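Local coordinates for uncharacterized protein (Bacteroides eggerthii, PDB 4FTD) that is of unknown function but pairs a six-bladed beta-propeller with an immunoglobulin-like domain and may take part in carbohydrate metabolism, at residues 319-324 with 330-335. Numbering follows the deposited sequence.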
loop_
_atom_site.group_PDB
_atom_site.type_symbol
_atom_site.label_atom_id
_atom_site.label_comp_id
_atom_site.label_asym_id
_atom_site.label_seq_id
_atom_site.Cartn_x
_atom_site.Cartn_y
_atom_site.Cartn_z
ATOM N N PRO A 319 -12.609 14.317 0.313
ATOM C CA PRO A 319 -11.967 13.296 1.151
ATOM C C PRO A 319 -12.356 11.902 0.686
ATOM O O PRO A 319 -13.412 11.753 0.084
ATOM C CB PRO A 319 -12.568 13.534 2.546
ATOM C CG PRO A 319 -13.195 14.862 2.498
ATOM C CD PRO A 319 -13.561 15.134 1.077
ATOM N N VAL A 320 -11.514 10.915 0.997
ATOM C CA VAL A 320 -11.733 9.499 0.680
ATOM C C VAL A 320 -13.114 9.099 1.228
ATOM O O VAL A 320 -13.385 9.207 2.431
ATOM C CB VAL A 320 -10.593 8.608 1.241
ATOM C CG1 VAL A 320 -10.911 7.135 1.066
ATOM C CG2 VAL A 320 -9.267 8.945 0.548
ATOM N N THR A 321 -13.992 8.695 0.319
ATOM C CA THR A 321 -15.396 8.408 0.610
ATOM C C THR A 321 -15.755 7.032 0.063
ATOM O O THR A 321 -15.502 6.725 -1.115
ATOM C CB THR A 321 -16.312 9.485 -0.062
ATOM O OG1 THR A 321 -15.957 10.818 0.373
ATOM C CG2 THR A 321 -17.788 9.213 0.196
ATOM N N LEU A 322 -16.373 6.222 0.907
ATOM C CA LEU A 322 -16.903 4.937 0.511
ATOM C C LEU A 322 -18.219 5.217 -0.244
ATOM O O LEU A 322 -19.089 5.924 0.276
ATOM C CB LEU A 322 -17.167 4.067 1.751
ATOM C CG LEU A 322 -17.697 2.642 1.550
ATOM C CD1 LEU A 322 -16.627 1.837 0.838
ATOM C CD2 LEU A 322 -18.081 1.970 2.871
ATOM N N VAL A 323 -18.355 4.648 -1.441
ATOM C CA VAL A 323 -19.542 4.801 -2.296
ATOM C C VAL A 323 -19.983 3.473 -2.915
ATOM O O VAL A 323 -19.211 2.538 -2.969
ATOM C CB VAL A 323 -19.262 5.822 -3.433
ATOM C CG1 VAL A 323 -18.838 7.176 -2.849
ATOM C CG2 VAL A 323 -18.180 5.300 -4.361
ATOM N N ASP A 324 -21.233 3.389 -3.363
ATOM C CA ASP A 324 -21.719 2.206 -4.103
ATOM C C ASP A 324 -21.295 2.307 -5.567
ATOM O O ASP A 324 -20.623 3.274 -5.945
ATOM C CB ASP A 324 -23.258 2.022 -3.919
ATOM C CG ASP A 324 -24.076 3.184 -4.465
ATOM O OD1 ASP A 324 -23.657 3.832 -5.471
ATOM O OD2 ASP A 324 -25.153 3.443 -3.885
ATOM N N LYS A 330 -21.749 6.472 0.846
ATOM C CA LYS A 330 -22.020 5.608 2.016
ATOM C C LYS A 330 -21.321 6.175 3.241
ATOM O O LYS A 330 -21.894 6.170 4.297
ATOM C CB LYS A 330 -21.569 4.147 1.771
ATOM C CG LYS A 330 -22.673 3.152 1.409
ATOM C CD LYS A 330 -23.519 3.561 0.197
ATOM C CE LYS A 330 -24.733 2.649 0.015
ATOM N NZ LYS A 330 -25.858 3.327 -0.690
ATOM N N TYR A 331 -20.063 6.623 3.116
ATOM C CA TYR A 331 -19.345 7.182 4.267
ATOM C C TYR A 331 -18.181 8.079 3.858
ATOM O O TYR A 331 -17.289 7.624 3.201
ATOM C CB TYR A 331 -18.854 6.047 5.209
ATOM C CG TYR A 331 -18.207 6.576 6.459
ATOM C CD1 TYR A 331 -18.979 6.981 7.548
ATOM C CD2 TYR A 331 -16.828 6.717 6.548
ATOM C CE1 TYR A 331 -18.392 7.504 8.694
ATOM C CE2 TYR A 331 -16.228 7.245 7.697
ATOM C CZ TYR A 331 -17.018 7.638 8.755
ATOM O OH TYR A 331 -16.427 8.153 9.863
ATOM N N LYS A 332 -18.187 9.330 4.329
ATOM C CA LYS A 332 -17.124 10.285 4.071
ATOM C C LYS A 332 -16.120 10.201 5.205
ATOM O O LYS A 332 -16.473 10.438 6.322
ATOM C CB LYS A 332 -17.685 11.708 3.964
ATOM C CG LYS A 332 -16.660 12.710 3.475
ATOM C CD LYS A 332 -17.237 14.077 3.169
ATOM C CE LYS A 332 -17.421 14.911 4.410
ATOM N NZ LYS A 332 -17.407 16.344 4.026
ATOM N N SER A 333 -14.871 9.845 4.928
ATOM C CA SER A 333 -13.829 9.765 5.969
ATOM C C SER A 333 -13.106 11.097 6.135
ATOM O O SER A 333 -13.395 12.080 5.429
ATOM C CB SER A 333 -12.815 8.664 5.646
ATOM O OG SER A 333 -11.833 9.102 4.717
ATOM N N LYS A 334 -12.142 11.110 7.048
ATOM C CA LYS A 334 -11.303 12.285 7.297
ATOM C C LYS A 334 -9.997 12.258 6.502
ATOM O O LYS A 334 -9.241 13.207 6.586
ATOM C CB LYS A 334 -10.980 12.411 8.796
ATOM C CG LYS A 334 -12.190 12.696 9.644
ATOM C CD LYS A 334 -11.862 12.545 11.131
ATOM C CE LYS A 334 -12.995 13.008 12.033
ATOM N NZ LYS A 334 -12.695 12.642 13.444
ATOM N N ILE A 335 -9.728 11.194 5.739
ATOM C CA ILE A 335 -8.511 11.119 4.913
ATOM C C ILE A 335 -8.687 12.066 3.709
ATOM O O ILE A 335 -9.500 11.810 2.851
ATOM C CB ILE A 335 -8.205 9.672 4.491
ATOM C CG1 ILE A 335 -7.924 8.835 5.756
ATOM C CG2 ILE A 335 -6.999 9.620 3.550
ATOM C CD1 ILE A 335 -7.924 7.341 5.560
#
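S333 and V320 meet where the outer beta hairpin of a propeller blade, strands 318-323 and 329-332, runs out into a loop. The serine hydroxyl suits this spot because it works both ways: OG, 2.8 Å from V320 O, donates to that carbonyl, which also takes S333 N, and accepts from I335 N in an ST turn. Set between its own backbone N and carbonyl carbon (chi1 82°), OG can reach both. With the hydroxyl gone, as in an alanine here, I335 N would probably lose its acceptor and the turn be freed to shift. V320 and I335 run alongside each other in the same direction, their CG2 methyls 3.8 Å apart.

On the face of T321 and K332, the lysine chain slants past the threonine, K332 CG 3.7 Å from T321 OG1. That hydroxyl bonds to P319 O from above the carbonyl plane. L322 and Y331 share the other face, both packing on helix 381-390; the apolar leucine suits this buried side. K330 and Y331 form a classic bulge opposite L322, whose O receives both their N-H groups. D324 OD1 accepts from S326 N and G328 N, while D324 OD2 forms a salt bridge with K330 NZ at 3.3 Å, the ammonium on the oxygen's anti side, 28° out of the carboxylate plane.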